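Long-range contacts in uncharacterized protein (Bacteroides vulgatus, PDB 4QB7), which is probably a component of the tip of fimbriae, the surface filaments through which the bacterium adheres and forms biofilms: residues A38-S49 / D88-Y99; R12-T20 / K157-S165. One frame throughout, in Å; residues are numbered along the deposited sequence.

Overall arrangement
From the N terminus the chain first lays down strand 15-18, then passes through helix 30-36 into strand 40-47. That strand pairs antiparallel with strand 90-97 in interaction 1, closing a loop that contains helix 52-55 and strand 64-72. Further on, the chain returns at strand 159-178, whose start runs parallel to strand 15-18 in interaction 2. Interaction 1 is therefore nested inside the larger loop that interaction 2 closes. The two centres lie about 10 Å apart, and both belong to one mixed sheet. Phe-40, Phe-93 and Ala-95 of interaction 1 pack against Val-18, Val-160, Phe-162 and Phe-164 of interaction 2.

Interaction 1: A38-S49 / D88-Y99; sequences AGFGIFAYQTSS and DKKITFFAYAPY. With SO4 (sulfate ion), chain I; SO4 (sulfate ion), chain P; SO4 (sulfate ion), chain L.
Gly-41, Phe-43, Tyr-45 and Thr-47 form hydrogen-bonded antiparallel pairs with Tyr-96, Phe-94, Thr-92 and Lys-90, each joined by two backbone bonds; Phe-43 N to Phe-94 O measures 2.9 Å. Tyr-99 N adds a weak bond to Gly-39 O. These strands are neighbours in the mixed sheet of the fimbrillin-like fold, with strand 64-72 on the far side of 40-47.

Apolar contacts occupy both faces. On one, the edge of the Phe-93 ring receives Ile-42 CG2, while Phe-93 CD2 lies 3.7 Å from Ala-44 CB. On the other, the Tyr-45 and Phe-94 rings meet with planes at 87°, and Tyr-45 CE1 comes 3.6 Å from Phe-94 CD2. Trp-52 meets Tyr-45 edge-to-face. Tyr-96 CE1 lies 3.8 Å from Gly-41 CA.

Near Ser-49 the Lys-90 chain is extended beyond CG (chi2 178°), carrying NZ to a lone pair of Ser-49 O at 2.9 Å and to O4 of the chain I sulfate, probably from the crystallisation liquor, at 2.8 Å. Replacing Lys-90 with a leucine would probably leave Ser-49 O and the sulfate without this shared donor. A water donates to Thr-47 OG1 and also bonds Thr-92 OG1, a further partner of which is Asp-150 N.

Eight backbone bonds and apolar packing on both faces thus hold the pair; its one side-chain hydrogen bond across, Lys-90 to Ser-49, lies at the end.

Interaction 2: R12-T20 / K157-S165; sequences RTIGLDVYT and KGTVQFKFS. With SO4 (sulfate ion), chain M.
A short parallel strand pair, within the mixed sheet of this fimbrillin-like fold, joins strand 15-18 to the start of strand 159-178. Backbone bonds alternate between the strands: Gly-15 N to Gly-158 O, Val-160 N to Gly-15 O at 2.8 Å, Asp-17 N to Val-160 O, Phe-162 N to Asp-17 O, and Tyr-19 N to Phe-162 O, nearly straight at 173°.

Leu-16, Val-18, Val-160 and Phe-162 share the face that meets Phe-40, which packs on Val-18 and lies edge-to-face with Phe-162. Leu-16 CD2 reaches the edge of the Phe-162 ring, 3.9 Å from CE2, and Val-18 CG1 meets the edge of Phe-164, 3.7 Å from CD2.

Asp-17 and Gln-161 lie side by side on the other face, with a weak bond of 3.4 Å from Gln-161 NE2 to Asp-17 OD2. The same NE2 lies at the Tyr-19 ring edge. With CG anti to the backbone N (chi1 169°), Tyr-19 presents one face of this ring to Lys-163, whose CE makes a CH-pi contact 4.1 Å from the centroid and NZ an off-centre cation-pi contact.

Backbone bonds and apolar side chains, several of them buried, thus join the strands, whereas the Asp-17/Gln-161 pair adds only a weak link.

Interaction 1: A38-S49 / D88-Y99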
loop_
_atom_site.group_PDB
_atom_site.type_symbol
_atom_site.label_atom_id
_atom_site.label_comp_id
_atom_site.label_asym_id
_atom_site.label_seq_id
_atom_site.Cartn_x
_atom_site.Cartn_y
_atom_site.Cartn_z
ATOM N N ALA A 38 15.993 1.850 -3.775
ATOM C CA ALA A 38 16.655 2.904 -3.015
ATOM C C ALA A 38 17.169 2.524 -1.600
ATOM O O ALA A 38 17.715 3.380 -0.905
ATOM C CB ALA A 38 15.678 4.066 -2.894
ATOM N N GLY A 39 16.973 1.286 -1.173
ATOM C CA GLY A 39 17.333 0.876 0.176
ATOM C C GLY A 39 16.359 1.481 1.165
ATOM O O GLY A 39 15.212 1.760 0.818
ATOM N N PHE A 40 16.805 1.748 2.381
ATOM C CA PHE A 40 15.930 2.309 3.411
ATOM C C PHE A 40 16.649 3.398 4.205
ATOM O O PHE A 40 17.849 3.603 4.018
ATOM C CB PHE A 40 15.413 1.176 4.338
ATOM C CG PHE A 40 16.459 0.380 5.096
ATOM C CD1 PHE A 40 17.101 -0.707 4.500
ATOM C CD2 PHE A 40 16.747 0.668 6.425
ATOM C CE1 PHE A 40 18.042 -1.456 5.201
ATOM C CE2 PHE A 40 17.696 -0.085 7.126
ATOM C CZ PHE A 40 18.328 -1.151 6.510
ATOM N N GLY A 41 15.894 4.104 5.043
ATOM C CA GLY A 41 16.403 5.167 5.903
ATOM C C GLY A 41 16.244 4.838 7.378
ATOM O O GLY A 41 15.210 4.301 7.782
ATOM N N ILE A 42 17.271 5.145 8.186
ATOM C CA ILE A 42 17.310 4.854 9.622
ATOM C C ILE A 42 17.307 6.115 10.462
ATOM O O ILE A 42 18.013 7.070 10.146
ATOM C CB ILE A 42 18.579 4.019 9.989
ATOM C CG1 ILE A 42 18.801 2.830 9.037
ATOM C CG2 ILE A 42 18.567 3.576 11.467
ATOM C CD1 ILE A 42 20.188 2.159 9.166
ATOM N N PHE A 43 16.557 6.070 11.575
ATOM C CA PHE A 43 16.546 7.021 12.678
ATOM C C PHE A 43 17.149 6.307 13.850
ATOM O O PHE A 43 16.804 5.152 14.084
ATOM C CB PHE A 43 15.142 7.500 13.028
ATOM C CG PHE A 43 14.435 8.336 11.993
ATOM C CD1 PHE A 43 13.627 7.737 11.026
ATOM C CD2 PHE A 43 14.463 9.724 12.061
ATOM C CE1 PHE A 43 12.907 8.517 10.107
ATOM C CE2 PHE A 43 13.766 10.504 11.135
ATOM C CZ PHE A 43 12.989 9.898 10.167
ATOM N N ALA A 44 18.073 6.939 14.573
ATOM C CA ALA A 44 18.667 6.331 15.753
ATOM C C ALA A 44 18.802 7.370 16.856
ATOM O O ALA A 44 19.295 8.474 16.636
ATOM C CB ALA A 44 19.997 5.691 15.424
ATOM N N TYR A 45 18.315 7.008 18.044
ATOM C CA TYR A 45 18.265 7.844 19.239
ATOM C C TYR A 45 19.105 7.231 20.349
ATOM O O TYR A 45 18.777 6.172 20.889
ATOM C CB TYR A 45 16.797 7.972 19.706
ATOM C CG TYR A 45 15.827 8.597 18.723
ATOM C CD1 TYR A 45 15.424 7.915 17.576
ATOM C CD2 TYR A 45 15.208 9.806 19.004
ATOM C CE1 TYR A 45 14.496 8.465 16.687
ATOM C CE2 TYR A 45 14.255 10.350 18.137
ATOM C CZ TYR A 45 13.940 9.696 16.959
ATOM O OH TYR A 45 13.031 10.244 16.094
ATOM N N GLN A 46 20.190 7.886 20.688
ATOM C CA GLN A 46 21.040 7.428 21.782
ATOM C C GLN A 46 20.520 7.988 23.131
ATOM O O GLN A 46 20.319 9.201 23.277
ATOM C CB GLN A 46 22.506 7.810 21.550
ATOM C CG GLN A 46 23.426 7.159 22.558
ATOM C CD GLN A 46 24.830 7.607 22.372
ATOM O OE1 GLN A 46 25.712 6.820 22.039
ATOM N NE2 GLN A 46 25.063 8.891 22.573
ATOM N N THR A 47 20.270 7.076 24.085
ATOM C CA THR A 47 19.806 7.380 25.433
ATOM C C THR A 47 20.826 6.839 26.433
ATOM O O THR A 47 21.768 6.129 26.062
ATOM C CB THR A 47 18.403 6.756 25.721
ATOM O OG1 THR A 47 18.536 5.364 26.023
ATOM C CG2 THR A 47 17.365 6.998 24.628
ATOM N N SER A 48 20.587 7.083 27.714
ATOM C CA SER A 48 21.384 6.461 28.761
ATOM C C SER A 48 20.854 5.021 28.962
ATOM O O SER A 48 19.877 4.626 28.321
ATOM C CB SER A 48 21.283 7.271 30.053
ATOM O OG SER A 48 20.070 7.027 30.748
ATOM N N SER A 49 21.462 4.267 29.879
ATOM C CA SER A 49 20.995 2.941 30.247
ATOM C C SER A 49 19.524 2.983 30.762
ATOM O O SER A 49 18.862 1.955 30.709
ATOM C CB SER A 49 21.908 2.350 31.311
ATOM O OG SER A 49 21.693 2.994 32.551
ATOM N N ASP A 88 27.491 2.095 28.886
ATOM C CA ASP A 88 26.231 1.364 28.984
ATOM C C ASP A 88 25.037 2.082 28.340
ATOM O O ASP A 88 23.879 1.681 28.543
ATOM C CB ASP A 88 25.926 1.020 30.447
ATOM C CG ASP A 88 26.013 2.148 31.471
ATOM O OD1 ASP A 88 25.902 3.341 31.075
ATOM O OD2 ASP A 88 26.137 1.841 32.663
ATOM N N LYS A 89 25.332 3.099 27.507
ATOM C CA LYS A 89 24.349 3.844 26.741
ATOM C C LYS A 89 23.651 2.913 25.755
ATOM O O LYS A 89 24.252 1.940 25.274
ATOM C CB LYS A 89 25.020 5.011 26.006
ATOM C CG LYS A 89 25.218 6.222 26.885
ATOM C CD LYS A 89 25.467 7.478 26.067
ATOM C CE LYS A 89 26.905 7.922 26.052
ATOM N NZ LYS A 89 27.742 7.013 25.223
ATOM N N LYS A 90 22.382 3.214 25.465
ATOM C CA LYS A 90 21.519 2.435 24.578
ATOM C C LYS A 90 21.185 3.222 23.315
ATOM O O LYS A 90 21.239 4.459 23.336
ATOM C CB LYS A 90 20.231 2.035 25.322
ATOM C CG LYS A 90 20.489 1.018 26.443
ATOM C CD LYS A 90 19.245 0.630 27.238
ATOM C CE LYS A 90 19.662 -0.362 28.288
ATOM N NZ LYS A 90 18.627 -0.621 29.317
ATOM N N ILE A 91 20.874 2.509 22.205
ATOM C CA ILE A 91 20.453 3.148 20.943
ATOM C C ILE A 91 19.136 2.536 20.482
ATOM O O ILE A 91 19.000 1.313 20.423
ATOM C CB ILE A 91 21.521 3.120 19.801
ATOM C CG1 ILE A 91 22.898 3.656 20.280
ATOM C CG2 ILE A 91 21.036 3.933 18.583
ATOM C CD1 ILE A 91 23.993 3.191 19.363
ATOM N N THR A 92 18.158 3.401 20.192
ATOM C CA THR A 92 16.847 3.014 19.701
ATOM C C THR A 92 16.783 3.367 18.219
ATOM O O THR A 92 17.091 4.498 17.812
ATOM C CB THR A 92 15.724 3.643 20.542
ATOM O OG1 THR A 92 15.645 2.909 21.748
ATOM C CG2 THR A 92 14.358 3.546 19.869
ATOM N N PHE A 93 16.367 2.381 17.421
ATOM C CA PHE A 93 16.276 2.505 15.981
ATOM C C PHE A 93 14.836 2.468 15.513
ATOM O O PHE A 93 13.967 1.884 16.166
ATOM C CB PHE A 93 17.091 1.380 15.302
ATOM C CG PHE A 93 18.564 1.377 15.654
ATOM C CD1 PHE A 93 19.024 0.722 16.793
ATOM C CD2 PHE A 93 19.493 2.032 14.848
ATOM C CE1 PHE A 93 20.383 0.747 17.134
ATOM C CE2 PHE A 93 20.848 2.051 15.186
ATOM C CZ PHE A 93 21.289 1.392 16.318
ATOM N N PHE A 94 14.602 3.141 14.376
ATOM C CA PHE A 94 13.385 3.186 13.562
ATOM C C PHE A 94 13.839 3.179 12.115
ATOM O O PHE A 94 14.951 3.631 11.820
ATOM C CB PHE A 94 12.511 4.425 13.868
ATOM C CG PHE A 94 12.071 4.535 15.302
ATOM C CD1 PHE A 94 10.957 3.837 15.761
ATOM C CD2 PHE A 94 12.777 5.326 16.203
ATOM C CE1 PHE A 94 10.558 3.937 17.097
ATOM C CE2 PHE A 94 12.366 5.437 17.536
ATOM C CZ PHE A 94 11.275 4.725 17.976
ATOM N N ALA A 95 13.003 2.691 11.211
ATOM C CA ALA A 95 13.358 2.661 9.799
ATOM C C ALA A 95 12.106 2.752 8.946
ATOM O O ALA A 95 11.032 2.377 9.411
ATOM C CB ALA A 95 14.124 1.388 9.477
ATOM N N TYR A 96 12.250 3.246 7.709
ATOM C CA TYR A 96 11.170 3.329 6.715
ATOM C C TYR A 96 11.758 3.021 5.323
ATOM O O TYR A 96 12.975 3.084 5.109
ATOM C CB TYR A 96 10.468 4.727 6.737
ATOM C CG TYR A 96 11.285 5.801 6.057
ATOM C CD1 TYR A 96 12.356 6.405 6.709
ATOM C CD2 TYR A 96 11.072 6.122 4.713
ATOM C CE1 TYR A 96 13.201 7.291 6.046
ATOM C CE2 TYR A 96 11.931 6.985 4.032
ATOM C CZ TYR A 96 12.996 7.562 4.705
ATOM O OH TYR A 96 13.823 8.449 4.067
ATOM N N ALA A 97 10.887 2.726 4.377
ATOM C CA ALA A 97 11.281 2.482 2.990
ATOM C C ALA A 97 10.083 2.730 2.076
ATOM O O ALA A 97 8.940 2.605 2.533
ATOM C CB ALA A 97 11.852 1.084 2.798
ATOM N N PRO A 98 10.317 3.155 0.805
ATOM C CA PRO A 98 11.622 3.373 0.139
ATOM C C PRO A 98 12.274 4.642 0.669
ATOM O O PRO A 98 11.572 5.524 1.151
ATOM C CB PRO A 98 11.234 3.473 -1.343
ATOM C CG PRO A 98 9.855 4.034 -1.318
ATOM C CD PRO A 98 9.198 3.435 -0.114
ATOM N N TYR A 99 13.603 4.722 0.619
ATOM C CA TYR A 99 14.333 5.883 1.121
ATOM C C TYR A 99 13.972 7.189 0.381
ATOM O O TYR A 99 13.845 7.195 -0.839
ATOM C CB TYR A 99 15.823 5.610 1.011
ATOM C CG TYR A 99 16.708 6.768 1.404
ATOM C CD1 TYR A 99 17.009 7.019 2.740
ATOM C CD2 TYR A 99 17.321 7.564 0.436
ATOM C CE1 TYR A 99 17.826 8.085 3.107
ATOM C CE2 TYR A 99 18.178 8.601 0.790
ATOM C CZ TYR A 99 18.413 8.869 2.128
ATOM O OH TYR A 99 19.261 9.890 2.480
HETATM S S SO4 I . 15.155 -0.800 30.028
HETATM O O1 SO4 I . 14.832 -1.847 29.048
HETATM O O2 SO4 I . 13.934 -0.217 30.577
HETATM O O3 SO4 I . 15.900 -1.399 31.130
HETATM O O4 SO4 I . 15.958 0.220 29.350
HETATM S S SO4 P . 21.499 10.998 0.146
HETATM O O1 SO4 P . 20.687 11.556 1.230
HETATM O O2 SO4 P . 22.453 9.981 0.657
HETATM O O3 SO4 P . 20.649 10.371 -0.866
HETATM O O4 SO4 P . 22.215 12.112 -0.479
HETATM S S SO4 L . 31.098 6.396 23.307
HETATM O O1 SO4 L . 31.393 5.429 22.237
HETATM O O2 SO4 L . 29.672 6.723 23.298
HETATM O O3 SO4 L . 31.465 5.824 24.610
HETATM O O4 SO4 L . 31.868 7.616 23.053
HETATM O O HOH W 1 17.535 3.683 23.851
HETATM O O HOH W 2 24.099 5.344 30.441
#

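Interaction 2: R12-T20 / K157-S165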
loop_
_atom_site.group_PDB
_atom_site.type_symbol
_atom_site.label_atom_id
_atom_site.label_comp_id
_atom_site.label_asym_id
_atom_site.label_seq_id
_atom_site.Cartn_x
_atom_site.Cartn_y
_atom_site.Cartn_z
ATOM N N ARG A 12 33.025 -2.945 17.611
ATOM C CA ARG A 12 32.156 -1.845 18.012
ATOM C C ARG A 12 31.342 -1.247 16.832
ATOM O O ARG A 12 30.419 -0.484 17.087
ATOM C CB ARG A 12 32.988 -0.756 18.720
ATOM C CG ARG A 12 32.321 -0.165 19.971
ATOM C CD ARG A 12 33.257 0.584 20.916
ATOM N NE ARG A 12 34.198 1.491 20.244
ATOM C CZ ARG A 12 33.983 2.787 20.009
ATOM N NH1 ARG A 12 32.838 3.357 20.374
ATOM N NH2 ARG A 12 34.907 3.517 19.397
ATOM N N THR A 13 31.631 -1.603 15.567
ATOM C CA THR A 13 30.840 -1.035 14.463
ATOM C C THR A 13 29.434 -1.721 14.381
ATOM O O THR A 13 29.253 -2.913 14.692
ATOM C CB THR A 13 31.600 -1.014 13.112
ATOM O OG1 THR A 13 30.753 -0.435 12.106
ATOM C CG2 THR A 13 32.105 -2.389 12.677
ATOM N N ILE A 14 28.447 -0.896 14.017
ATOM C CA ILE A 14 27.042 -1.252 13.953
ATOM C C ILE A 14 26.772 -1.924 12.631
ATOM O O ILE A 14 27.018 -1.343 11.575
ATOM C CB ILE A 14 26.148 -0.001 14.202
ATOM C CG1 ILE A 14 26.436 0.562 15.612
ATOM C CG2 ILE A 14 24.644 -0.322 14.008
ATOM C CD1 ILE A 14 26.019 1.891 15.859
ATOM N N GLY A 15 26.320 -3.166 12.715
ATOM C CA GLY A 15 25.975 -3.967 11.559
ATOM C C GLY A 15 24.503 -3.829 11.259
ATOM O O GLY A 15 23.705 -3.516 12.161
ATOM N N LEU A 16 24.140 -4.024 9.974
ATOM C CA LEU A 16 22.750 -3.941 9.548
ATOM C C LEU A 16 22.318 -5.231 8.935
ATOM O O LEU A 16 23.079 -5.858 8.211
ATOM C CB LEU A 16 22.479 -2.801 8.534
ATOM C CG LEU A 16 22.947 -1.394 8.841
ATOM C CD1 LEU A 16 22.576 -0.479 7.715
ATOM C CD2 LEU A 16 22.376 -0.890 10.146
ATOM N N ASP A 17 21.057 -5.573 9.143
ATOM C CA ASP A 17 20.417 -6.730 8.551
ATOM C C ASP A 17 18.951 -6.425 8.381
ATOM O O ASP A 17 18.393 -5.656 9.149
ATOM C CB ASP A 17 20.637 -7.986 9.415
ATOM C CG ASP A 17 20.077 -9.265 8.818
ATOM O OD1 ASP A 17 20.153 -9.426 7.562
ATOM O OD2 ASP A 17 19.591 -10.118 9.600
ATOM N N VAL A 18 18.340 -6.982 7.351
ATOM C CA VAL A 18 16.916 -6.837 7.065
ATOM C C VAL A 18 16.367 -8.244 6.997
ATOM O O VAL A 18 16.916 -9.094 6.290
ATOM C CB VAL A 18 16.607 -5.996 5.814
ATOM C CG1 VAL A 18 15.107 -5.891 5.567
ATOM C CG2 VAL A 18 17.226 -4.615 5.924
ATOM N N TYR A 19 15.352 -8.504 7.818
ATOM C CA TYR A 19 14.705 -9.792 7.955
ATOM C C TYR A 19 13.961 -10.122 6.678
ATOM O O TYR A 19 13.322 -9.249 6.098
ATOM C CB TYR A 19 13.778 -9.773 9.175
ATOM C CG TYR A 19 12.834 -10.944 9.298
ATOM C CD1 TYR A 19 11.607 -10.946 8.638
ATOM C CD2 TYR A 19 13.118 -12.008 10.152
ATOM C CE1 TYR A 19 10.718 -12.012 8.765
ATOM C CE2 TYR A 19 12.225 -13.071 10.307
ATOM C CZ TYR A 19 11.024 -13.068 9.609
ATOM O OH TYR A 19 10.137 -14.115 9.729
ATOM N N THR A 20 14.110 -11.382 6.221
ATOM C CA THR A 20 13.484 -11.936 5.023
ATOM C C THR A 20 12.353 -12.873 5.460
ATOM O O THR A 20 12.558 -13.811 6.247
ATOM C CB THR A 20 14.520 -12.646 4.110
ATOM O OG1 THR A 20 15.580 -11.757 3.797
ATOM C CG2 THR A 20 13.921 -13.102 2.806
ATOM N N LYS A 157 24.603 -9.437 18.704
ATOM C CA LYS A 157 25.914 -9.619 18.057
ATOM C C LYS A 157 26.390 -8.335 17.315
ATOM O O LYS A 157 27.138 -8.431 16.335
ATOM C CB LYS A 157 25.849 -10.829 17.090
ATOM C CG LYS A 157 25.310 -12.075 17.775
ATOM C CD LYS A 157 24.829 -13.166 16.843
ATOM C CE LYS A 157 24.569 -14.413 17.653
ATOM N NZ LYS A 157 24.488 -15.626 16.805
ATOM N N GLY A 158 25.942 -7.164 17.793
ATOM C CA GLY A 158 26.251 -5.860 17.212
ATOM C C GLY A 158 25.475 -5.521 15.941
ATOM O O GLY A 158 25.771 -4.513 15.290
ATOM N N THR A 159 24.488 -6.353 15.566
ATOM C CA THR A 159 23.716 -6.152 14.342
ATOM C C THR A 159 22.284 -5.736 14.647
ATOM O O THR A 159 21.596 -6.382 15.452
ATOM C CB THR A 159 23.732 -7.428 13.473
ATOM O OG1 THR A 159 25.077 -7.717 13.138
ATOM C CG2 THR A 159 22.927 -7.293 12.176
ATOM N N VAL A 160 21.827 -4.692 13.944
ATOM C CA VAL A 160 20.459 -4.218 14.060
ATOM C C VAL A 160 19.663 -4.942 12.985
ATOM O O VAL A 160 19.935 -4.764 11.797
ATOM C CB VAL A 160 20.325 -2.662 13.985
ATOM C CG1 VAL A 160 18.908 -2.228 14.301
ATOM C CG2 VAL A 160 21.305 -1.984 14.940
ATOM N N GLN A 161 18.735 -5.815 13.391
ATOM C CA GLN A 161 17.919 -6.517 12.409
ATOM C C GLN A 161 16.573 -5.816 12.243
ATOM O O GLN A 161 15.732 -5.857 13.148
ATOM C CB GLN A 161 17.703 -7.991 12.762
ATOM C CG GLN A 161 17.004 -8.707 11.600
ATOM C CD GLN A 161 16.450 -10.062 11.913
ATOM O OE1 GLN A 161 15.763 -10.271 12.919
ATOM N NE2 GLN A 161 16.659 -10.991 10.994
ATOM N N PHE A 162 16.359 -5.214 11.066
ATOM C CA PHE A 162 15.122 -4.539 10.747
ATOM C C PHE A 162 14.134 -5.550 10.200
ATOM O O PHE A 162 14.519 -6.516 9.554
ATOM C CB PHE A 162 15.363 -3.384 9.765
ATOM C CG PHE A 162 16.299 -2.324 10.296
ATOM C CD1 PHE A 162 15.829 -1.306 11.122
ATOM C CD2 PHE A 162 17.659 -2.349 9.979
ATOM C CE1 PHE A 162 16.704 -0.346 11.645
ATOM C CE2 PHE A 162 18.535 -1.386 10.499
ATOM C CZ PHE A 162 18.054 -0.394 11.335
ATOM N N LYS A 163 12.865 -5.334 10.505
ATOM C CA LYS A 163 11.701 -6.142 10.159
ATOM C C LYS A 163 10.671 -5.135 9.703
ATOM O O LYS A 163 10.149 -4.391 10.525
ATOM C CB LYS A 163 11.265 -6.905 11.427
ATOM C CG LYS A 163 10.713 -8.312 11.279
ATOM C CD LYS A 163 11.290 -9.105 12.458
ATOM C CE LYS A 163 10.510 -10.319 12.904
ATOM N NZ LYS A 163 11.331 -11.157 13.837
ATOM N N PHE A 164 10.482 -5.003 8.388
ATOM C CA PHE A 164 9.585 -4.013 7.816
ATOM C C PHE A 164 8.151 -4.502 7.716
ATOM O O PHE A 164 7.905 -5.637 7.303
ATOM C CB PHE A 164 10.089 -3.601 6.435
ATOM C CG PHE A 164 11.336 -2.760 6.524
ATOM C CD1 PHE A 164 11.269 -1.426 6.923
ATOM C CD2 PHE A 164 12.577 -3.290 6.188
ATOM C CE1 PHE A 164 12.423 -0.646 7.001
ATOM C CE2 PHE A 164 13.737 -2.512 6.292
ATOM C CZ PHE A 164 13.650 -1.192 6.683
ATOM N N SER A 165 7.198 -3.633 8.089
ATOM C CA SER A 165 5.768 -3.942 7.999
ATOM C C SER A 165 5.104 -3.019 7.010
ATOM O O SER A 165 5.506 -1.866 6.901
ATOM C CB SER A 165 5.108 -3.799 9.365
ATOM O OG SER A 165 5.292 -4.966 10.145
HETATM S S SO4 M . 15.992 -14.805 11.381
HETATM O O1 SO4 M . 15.881 -16.239 11.094
HETATM O O2 SO4 M . 15.101 -14.438 12.492
HETATM O O3 SO4 M . 17.372 -14.483 11.747
HETATM O O4 SO4 M . 15.623 -14.062 10.176
HETATM O O HOH W 3 11.513 -7.274 6.598
#